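Local coordinates for thioredoxin (TrxA-1) (Sulfolobus solfataricus, PDB 3TCO), which probably reduces protein disulfides through a redox-active cysteine pair, as members of the thioredoxin family do, at residues Pro41-Val46 against Ala54-Leu59; Ala47-Gly52 against Val95-Leu100. One frame throughout, in Å; residues are numbered along the deposited sequence.

Contact 1: Pro41-Val46 against Ala54-Leu59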
ATOM      1  N   PRO A  41      11.955   0.064   1.944  1.00 20.66           N
ATOM      2  CA  PRO A  41      12.750   0.279   0.728  1.00 19.37           C
ATOM      3  C   PRO A  41      12.321  -0.599  -0.458  1.00 18.83           C
ATOM      4  O   PRO A  41      12.455  -0.198  -1.627  1.00 19.19           O
ATOM      5  CB  PRO A  41      14.185   0.004   1.199  1.00 21.35           C
ATOM      6  CG  PRO A  41      13.995  -0.992   2.291  1.00 22.66           C
ATOM      7  CD  PRO A  41      12.801  -0.433   3.045  1.00 20.97           C
ATOM      8  N   ILE A  42      11.809  -1.791  -0.165  1.00 16.50           N
ATOM      9  CA  ILE A  42      11.342  -2.700  -1.212  1.00 17.80           C
ATOM     10  C   ILE A  42      10.056  -2.121  -1.813  1.00 17.05           C
ATOM     11  O   ILE A  42       9.880  -2.093  -3.033  1.00 14.32           O
ATOM     12  CB  ILE A  42      11.057  -4.106  -0.640  1.00 19.33           C
ATOM     13  CG1 ILE A  42      12.360  -4.715  -0.096  1.00 21.09           C
ATOM     14  CG2 ILE A  42      10.420  -4.991  -1.694  1.00 20.32           C
ATOM     15  CD1 ILE A  42      13.493  -4.777  -1.104  1.00 23.35           C
ATOM     16  N   TYR A  43       9.169  -1.639  -0.948  1.00 17.09           N
ATOM     17  CA  TYR A  43       7.902  -1.053  -1.401  1.00 17.00           C
ATOM     18  C   TYR A  43       8.198   0.175  -2.254  1.00 16.76           C
ATOM     19  O   TYR A  43       7.575   0.378  -3.291  1.00 17.46           O
ATOM     20  CB  TYR A  43       7.041  -0.637  -0.209  1.00 15.87           C
ATOM     21  CG  TYR A  43       5.651  -0.186  -0.590  1.00 14.17           C
ATOM     22  CD1 TYR A  43       4.682  -1.104  -0.978  1.00 14.59           C
ATOM     23  CD2 TYR A  43       5.298   1.170  -0.550  1.00 14.60           C
ATOM     24  CE1 TYR A  43       3.392  -0.697  -1.311  1.00 14.57           C
ATOM     25  CE2 TYR A  43       4.006   1.591  -0.886  1.00 12.52           C
ATOM     26  CZ  TYR A  43       3.060   0.649  -1.261  1.00 12.63           C
ATOM     27  OH  TYR A  43       1.775   1.030  -1.570  1.00 13.26           O
ATOM     28  N   LYS A  44       9.152   0.984  -1.807  1.00 16.35           N
ATOM     29  CA  LYS A  44       9.558   2.189  -2.536  1.00 18.60           C
ATOM     30  C   LYS A  44      10.221   1.862  -3.881  1.00 18.39           C
ATOM     31  O   LYS A  44       9.956   2.514  -4.901  1.00 16.51           O
ATOM     32  CB  LYS A  44      10.522   3.001  -1.677  1.00 20.86           C
ATOM     33  CG  LYS A  44       9.826   3.728  -0.542  1.00 25.59           C
ATOM     34  CD  LYS A  44      10.822   4.363   0.419  1.00 28.93           C
ATOM     35  CE  LYS A  44      10.105   5.179   1.480  1.00 30.01           C
ATOM     36  NZ  LYS A  44      11.091   5.965   2.263  1.00 33.33           N
ATOM     37  N   LYS A  45      11.078   0.847  -3.871  1.00 16.56           N
ATOM     38  CA  LYS A  45      11.766   0.418  -5.085  1.00 19.22           C
ATOM     39  C   LYS A  45      10.776  -0.041  -6.162  1.00 17.84           C
ATOM     40  O   LYS A  45      10.900   0.328  -7.337  1.00 18.49           O
ATOM     41  CB  LYS A  45      12.740  -0.718  -4.753  1.00 21.38           C
ATOM     42  CG  LYS A  45      13.474  -1.257  -5.973  1.00 27.43           C
ATOM     43  CD  LYS A  45      14.668  -2.099  -5.563  1.00 30.42           C
ATOM     44  CE  LYS A  45      15.533  -2.447  -6.774  1.00 32.42           C
ATOM     45  NZ  LYS A  45      16.881  -2.945  -6.368  1.00 33.72           N
ATOM     46  N   VAL A  46       9.792  -0.847  -5.775  1.00 15.73           N
ATOM     47  CA  VAL A  46       8.807  -1.311  -6.738  1.00 16.12           C
ATOM     48  C   VAL A  46       7.928  -0.149  -7.202  1.00 16.00           C
ATOM     49  O   VAL A  46       7.586  -0.057  -8.387  1.00 15.06           O
ATOM     50  CB  VAL A  46       7.946  -2.456  -6.153  1.00 16.16           C
ATOM     51  CG1 VAL A  46       6.865  -2.890  -7.162  1.00 15.10           C
ATOM     52  CG2 VAL A  46       8.859  -3.658  -5.841  1.00 17.56           C
ATOM     53  N   ALA A  54       0.771   2.954 -11.453  1.00 13.55           N
ATOM     54  CA  ALA A  54      -0.081   2.544 -10.336  1.00 11.84           C
ATOM     55  C   ALA A  54       0.307   3.411  -9.161  1.00 12.81           C
ATOM     56  O   ALA A  54       1.440   3.888  -9.096  1.00 14.63           O
ATOM     57  CB  ALA A  54       0.134   1.088  -9.987  1.00 10.42           C
ATOM     58  N   VAL A  55      -0.629   3.621  -8.240  1.00 12.32           N
ATOM     59  CA  VAL A  55      -0.361   4.445  -7.077  1.00 11.17           C
ATOM     60  C   VAL A  55       0.045   3.587  -5.888  1.00 13.38           C
ATOM     61  O   VAL A  55      -0.633   2.613  -5.541  1.00 11.06           O
ATOM     62  CB  VAL A  55      -1.597   5.293  -6.709  1.00 13.36           C
ATOM     63  CG1 VAL A  55      -1.319   6.117  -5.433  1.00 11.90           C
ATOM     64  CG2 VAL A  55      -1.952   6.212  -7.884  1.00 12.14           C
ATOM     65  N   PHE A  56       1.188   3.932  -5.303  1.00 12.92           N
ATOM     66  CA  PHE A  56       1.703   3.214  -4.152  1.00 14.30           C
ATOM     67  C   PHE A  56       1.525   4.093  -2.919  1.00 12.56           C
ATOM     68  O   PHE A  56       2.407   4.864  -2.543  1.00 11.47           O
ATOM     69  CB  PHE A  56       3.183   2.851  -4.353  1.00 13.00           C
ATOM     70  CG  PHE A  56       3.400   1.727  -5.351  1.00 14.18           C
ATOM     71  CD1 PHE A  56       3.091   1.903  -6.694  1.00 12.61           C
ATOM     72  CD2 PHE A  56       3.902   0.496  -4.938  1.00 14.71           C
ATOM     73  CE1 PHE A  56       3.276   0.869  -7.618  1.00 12.52           C
ATOM     74  CE2 PHE A  56       4.093  -0.551  -5.859  1.00 15.08           C
ATOM     75  CZ  PHE A  56       3.781  -0.364  -7.196  1.00 12.23           C
ATOM     76  N   GLY A  57       0.364   3.955  -2.300  1.00 12.38           N
ATOM     77  CA  GLY A  57       0.058   4.738  -1.125  1.00 12.84           C
ATOM     78  C   GLY A  57       0.661   4.153   0.135  1.00 13.99           C
ATOM     79  O   GLY A  57       1.075   2.993   0.168  1.00 13.09           O
ATOM     80  N   ARG A  58       0.706   4.986   1.168  1.00 13.77           N
ATOM     81  CA  ARG A  58       1.220   4.596   2.468  1.00 15.65           C
ATOM     82  C   ARG A  58       0.233   5.149   3.471  1.00 15.19           C
ATOM     83  O   ARG A  58      -0.148   6.323   3.401  1.00 15.59           O
ATOM     84  CB  ARG A  58       2.609   5.200   2.725  1.00 16.97           C
ATOM     85  CG  ARG A  58       3.684   4.665   1.790  1.00 20.72           C
ATOM     86  CD  ARG A  58       5.086   5.073   2.226  1.00 24.77           C
ATOM     87  NE  ARG A  58       5.335   6.506   2.130  1.00 27.16           N
ATOM     88  CZ  ARG A  58       5.430   7.315   3.184  1.00 28.73           C
ATOM     89  NH1 ARG A  58       5.290   6.829   4.411  1.00 26.35           N
ATOM     90  NH2 ARG A  58       5.698   8.604   3.009  1.00 28.82           N
ATOM     91  N   LEU A  59      -0.213   4.290   4.374  1.00 14.83           N
ATOM     92  CA  LEU A  59      -1.154   4.705   5.402  1.00 14.70           C
ATOM     93  C   LEU A  59      -0.502   4.420   6.754  1.00 14.12           C
ATOM     94  O   LEU A  59      -0.267   3.263   7.103  1.00 14.74           O
ATOM     95  CB  LEU A  59      -2.456   3.912   5.287  1.00 14.17           C
ATOM     96  CG  LEU A  59      -3.625   4.284   6.212  1.00 15.56           C
ATOM     97  CD1 LEU A  59      -4.520   5.363   5.580  1.00 16.13           C
ATOM     98  CD2 LEU A  59      -4.441   3.022   6.467  1.00 14.72           C
TER
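Tyr43 on helix 41-46 meets Phe56 on strand 55-59 where the two backbones lie closest, their CA atoms 8.0 Å apart. The short axes come within 9.6 Å and run nearly antiparallel, at 153°, so the helix lies back along the strand that follows it in the chain. The helical turn is held by its own bonds, Lys45 N to Pro41 O and Val46 N to Ile42 O.

Tyr43 does most of the bridging. With CG anti to the backbone N (chi1 -173°), its ring leaves the helix on the strand's side and carries the hydroxyl to the strand backbone, where OH gives a short but weak hydrogen bond to Gly57 O at 2.7 Å. Phe56 turns the edge of its ring toward the Tyr43 face, a T-shaped pair with centroids 5.4 Å apart and planes at 63°; Phe56 CD2 sits over the face of the tyrosine ring, offset toward its rim, 3.8 Å from Tyr43 CZ. Farther along the helix, Val46 lays its CG1 methyl 3.9 Å from Phe56 CE2. On the strand's C-terminal side, Arg58 brings only aliphatic carbon to the contact, CG resting 4.1 Å from Tyr43 CE2, while its NE is hydrogen-bonded to Thr6 OG1. Replacing Tyr43 with an alanine would probably leave the Phe56 edge without its aromatic face and Gly57 O without the hydroxyl, opening a gap between helix and strand.

This is the helix-to-second-strand half of the beta-alpha-beta unit formed by strand 23-29, helix 34-49 and strand 55-60 in the thioredoxin fold. Tyr43 also touches Leu25 and Asp27 of the parallel neighbour strand 23-29, strand 7-8 pairs with strand 55-60 through Phe56 and Leu7, and helix 97-107 packs against Val46.

Contact 2: Ala47-Gly52 against Val95-Leu100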
ATOM      1  N   ALA A  47       7.588   0.753  -6.287  1.00 14.99           N
ATOM      2  CA  ALA A  47       6.765   1.905  -6.650  1.00 15.16           C
ATOM      3  C   ALA A  47       7.478   2.732  -7.729  1.00 15.39           C
ATOM      4  O   ALA A  47       6.840   3.273  -8.638  1.00 14.36           O
ATOM      5  CB  ALA A  47       6.482   2.777  -5.424  1.00 15.60           C
ATOM      6  N   GLU A  48       8.800   2.830  -7.618  1.00 15.97           N
ATOM      7  CA  GLU A  48       9.586   3.575  -8.595  1.00 18.39           C
ATOM      8  C   GLU A  48       9.553   2.837  -9.943  1.00 18.50           C
ATOM      9  O   GLU A  48       9.423   3.458 -11.001  1.00 19.13           O
ATOM     10  CB  GLU A  48      11.028   3.710  -8.091  1.00 20.60           C
ATOM     11  CG  GLU A  48      12.003   4.351  -9.067  1.00 24.16           C
ATOM     12  CD  GLU A  48      11.595   5.743  -9.519  1.00 28.25           C
ATOM     13  OE1 GLU A  48      10.953   6.481  -8.742  1.00 29.36           O
ATOM     14  OE2 GLU A  48      11.939   6.110 -10.659  1.00 32.29           O
ATOM     15  N   LYS A  49       9.665   1.515  -9.910  1.00 18.33           N
ATOM     16  CA  LYS A  49       9.633   0.741 -11.147  1.00 18.43           C
ATOM     17  C   LYS A  49       8.336   0.971 -11.908  1.00 19.08           C
ATOM     18  O   LYS A  49       8.329   0.965 -13.146  1.00 18.80           O
ATOM     19  CB  LYS A  49       9.774  -0.756 -10.870  1.00 22.13           C
ATOM     20  CG  LYS A  49      11.133  -1.200 -10.345  1.00 25.14           C
ATOM     21  CD  LYS A  49      11.236  -2.728 -10.371  1.00 28.08           C
ATOM     22  CE  LYS A  49      12.591  -3.201  -9.863  1.00 30.29           C
ATOM     23  NZ  LYS A  49      12.755  -4.686 -10.005  1.00 32.03           N
ATOM     24  N   TYR A  50       7.234   1.157 -11.181  1.00 16.48           N
ATOM     25  CA  TYR A  50       5.936   1.382 -11.811  1.00 15.49           C
ATOM     26  C   TYR A  50       5.478   2.832 -11.703  1.00 16.14           C
ATOM     27  O   TYR A  50       4.282   3.122 -11.657  1.00 15.20           O
ATOM     28  CB  TYR A  50       4.874   0.462 -11.200  1.00 14.95           C
ATOM     29  CG  TYR A  50       5.095  -0.992 -11.536  1.00 15.08           C
ATOM     30  CD1 TYR A  50       5.831  -1.822 -10.693  1.00 17.11           C
ATOM     31  CD2 TYR A  50       4.603  -1.532 -12.728  1.00 17.43           C
ATOM     32  CE1 TYR A  50       6.076  -3.158 -11.028  1.00 16.60           C
ATOM     33  CE2 TYR A  50       4.849  -2.865 -13.071  1.00 18.57           C
ATOM     34  CZ  TYR A  50       5.588  -3.667 -12.214  1.00 19.96           C
ATOM     35  OH  TYR A  50       5.856  -4.979 -12.542  1.00 23.73           O
ATOM     36  N   LYS A  51       6.436   3.746 -11.658  1.00 17.44           N
ATOM     37  CA  LYS A  51       6.115   5.169 -11.575  1.00 16.74           C
ATOM     38  C   LYS A  51       5.153   5.559 -12.705  1.00 18.52           C
ATOM     39  O   LYS A  51       5.362   5.184 -13.857  1.00 18.12           O
ATOM     40  CB  LYS A  51       7.405   5.992 -11.671  1.00 18.39           C
ATOM     41  CG  LYS A  51       7.197   7.492 -11.619  1.00 15.92           C
ATOM     42  CD  LYS A  51       8.521   8.235 -11.713  1.00 16.90           C
ATOM     43  CE  LYS A  51       8.285   9.745 -11.706  1.00 16.89           C
ATOM     44  NZ  LYS A  51       9.581  10.486 -11.551  1.00 17.33           N
ATOM     45  N   GLY A  52       4.086   6.276 -12.358  1.00 17.87           N
ATOM     46  CA  GLY A  52       3.111   6.702 -13.344  1.00 17.74           C
ATOM     47  C   GLY A  52       2.087   5.666 -13.770  1.00 16.96           C
ATOM     48  O   GLY A  52       1.114   6.003 -14.447  1.00 16.92           O
ATOM     49  N   VAL A  95       6.155  -8.043   2.009  1.00 23.38           N
ATOM     50  CA  VAL A  95       6.000  -8.840   0.792  1.00 22.02           C
ATOM     51  C   VAL A  95       7.311  -8.980   0.013  1.00 21.24           C
ATOM     52  O   VAL A  95       8.017  -7.997  -0.218  1.00 20.44           O
ATOM     53  CB  VAL A  95       4.924  -8.246  -0.160  1.00 23.56           C
ATOM     54  CG1 VAL A  95       5.406  -6.957  -0.754  1.00 26.90           C
ATOM     55  CG2 VAL A  95       4.620  -9.208  -1.270  1.00 23.59           C
ATOM     56  N   ASP A  96       7.628 -10.209  -0.384  1.00 18.73           N
ATOM     57  CA  ASP A  96       8.841 -10.472  -1.149  1.00 18.93           C
ATOM     58  C   ASP A  96       8.786  -9.588  -2.392  1.00 15.68           C
ATOM     59  O   ASP A  96       7.720  -9.404  -2.969  1.00 15.06           O
ATOM     60  CB  ASP A  96       8.898 -11.942  -1.589  1.00 19.40           C
ATOM     61  CG  ASP A  96       9.073 -12.895  -0.438  1.00 23.64           C
ATOM     62  OD1 ASP A  96       9.211 -12.429   0.717  1.00 24.76           O
ATOM     63  OD2 ASP A  96       9.070 -14.120  -0.693  1.00 24.37           O
ATOM     64  N   GLU A  97       9.921  -9.064  -2.828  1.00 14.97           N
ATOM     65  CA  GLU A  97       9.899  -8.192  -3.997  1.00 14.95           C
ATOM     66  C   GLU A  97       9.314  -8.884  -5.219  1.00 16.41           C
ATOM     67  O   GLU A  97       8.544  -8.277  -5.970  1.00 15.92           O
ATOM     68  CB  GLU A  97      11.300  -7.692  -4.331  1.00 13.85           C
ATOM     69  CG  GLU A  97      11.309  -6.635  -5.428  1.00 16.11           C
ATOM     70  CD  GLU A  97      12.686  -6.048  -5.689  1.00 17.87           C
ATOM     71  OE1 GLU A  97      13.537  -6.097  -4.780  1.00 19.35           O
ATOM     72  OE2 GLU A  97      12.902  -5.514  -6.794  1.00 17.47           O
ATOM     73  N   ASP A  98       9.673 -10.147  -5.432  1.00 16.19           N
ATOM     74  CA  ASP A  98       9.156 -10.839  -6.598  1.00 17.29           C
ATOM     75  C   ASP A  98       7.634 -10.942  -6.514  1.00 17.96           C
ATOM     76  O   ASP A  98       6.941 -10.687  -7.489  1.00 16.11           O
ATOM     77  CB  ASP A  98       9.835 -12.221  -6.776  1.00 19.45           C
ATOM     78  CG  ASP A  98       9.660 -13.145  -5.576  1.00 20.17           C
ATOM     79  OD1 ASP A  98       9.403 -12.663  -4.454  1.00 20.67           O
ATOM     80  OD2 ASP A  98       9.807 -14.373  -5.761  1.00 21.40           O
ATOM     81  N   THR A  99       7.110 -11.269  -5.341  1.00 18.80           N
ATOM     82  CA  THR A  99       5.665 -11.358  -5.168  1.00 19.60           C
ATOM     83  C   THR A  99       4.984 -10.004  -5.406  1.00 20.25           C
ATOM     84  O   THR A  99       3.927  -9.931  -6.033  1.00 18.90           O
ATOM     85  CB  THR A  99       5.312 -11.855  -3.755  1.00 21.64           C
ATOM     86  OG1 THR A  99       5.869 -13.162  -3.569  1.00 21.34           O
ATOM     87  CG2 THR A  99       3.792 -11.927  -3.569  1.00 23.20           C
ATOM     88  N   LEU A 100       5.596  -8.934  -4.912  1.00 19.08           N
ATOM     89  CA  LEU A 100       5.030  -7.600  -5.078  1.00 20.01           C
ATOM     90  C   LEU A 100       5.000  -7.162  -6.557  1.00 19.48           C
ATOM     91  O   LEU A 100       3.989  -6.638  -7.045  1.00 19.09           O
ATOM     92  CB  LEU A 100       5.828  -6.601  -4.230  1.00 19.62           C
ATOM     93  CG  LEU A 100       5.297  -5.168  -4.136  1.00 21.10           C
ATOM     94  CD1 LEU A 100       3.862  -5.187  -3.611  1.00 21.12           C
ATOM     95  CD2 LEU A 100       6.215  -4.346  -3.221  1.00 19.58           C
TER
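Lys49 and Glu97 reach across the surface between two helices and join in a salt bridge, with NZ 3.3 Å from OE2. As a hydrogen bond it is weak, and it is the one close approach between residues 47-52 and 95-100. The lysine is stretched out from CG to NZ and meets the outstretched glutamate at about a right angle. At chi1 -172° the Glu97 chain swings away from its own backbone N, toward the lysine.

The ammonium group has a second and stronger partner in Glu101, one turn further along helix 97-107. Glu97 OE2 and Glu101 OE2 lie close, and the lysine they share probably offsets part of their mutual repulsion. Lys51 NZ is paired in a salt bridge with Glu3. Lys51 N reaches Glu48 O at 3.1 Å as helix 34-49 ends, and Leu100 N takes Asp96 O at 2.9 Å. The side chain of Asp96, at the N-cap of helix 97-107, makes no capping bond, while Thr99 N finds Asp98 OD1 at 2.8 Å, a weak bond bent to 130°.

Beneath this bridge, Tyr50 lies against Val104 and Asn105, so the ion pair spans the outer side of a helix-helix interface on one face of the sheet.

From the N terminus, the chain forms strand 7-8, helix 14-20 and strand 23-29 before entering helix 34-49, whose first turn carries Cys36 of the Cys33-Cys36 disulfide and which serves both contacts. Contact 1 closes a short loop, as the chain turns back after this helix into strand 55-60. Contact 2 closes a far longer one, through helix 65-70 and the hairpin strands 78-83 and 86-92 to helix 97-107. Their segments alternate along the sequence, so the two closures cross. Physically they adjoin: Ala47 CB packs on Phe56 CG, and Val46 CG2 on Leu100 CD2 at 3.8 Å. Together they tie helix 34-49 to the sheet and to the C-terminal helix.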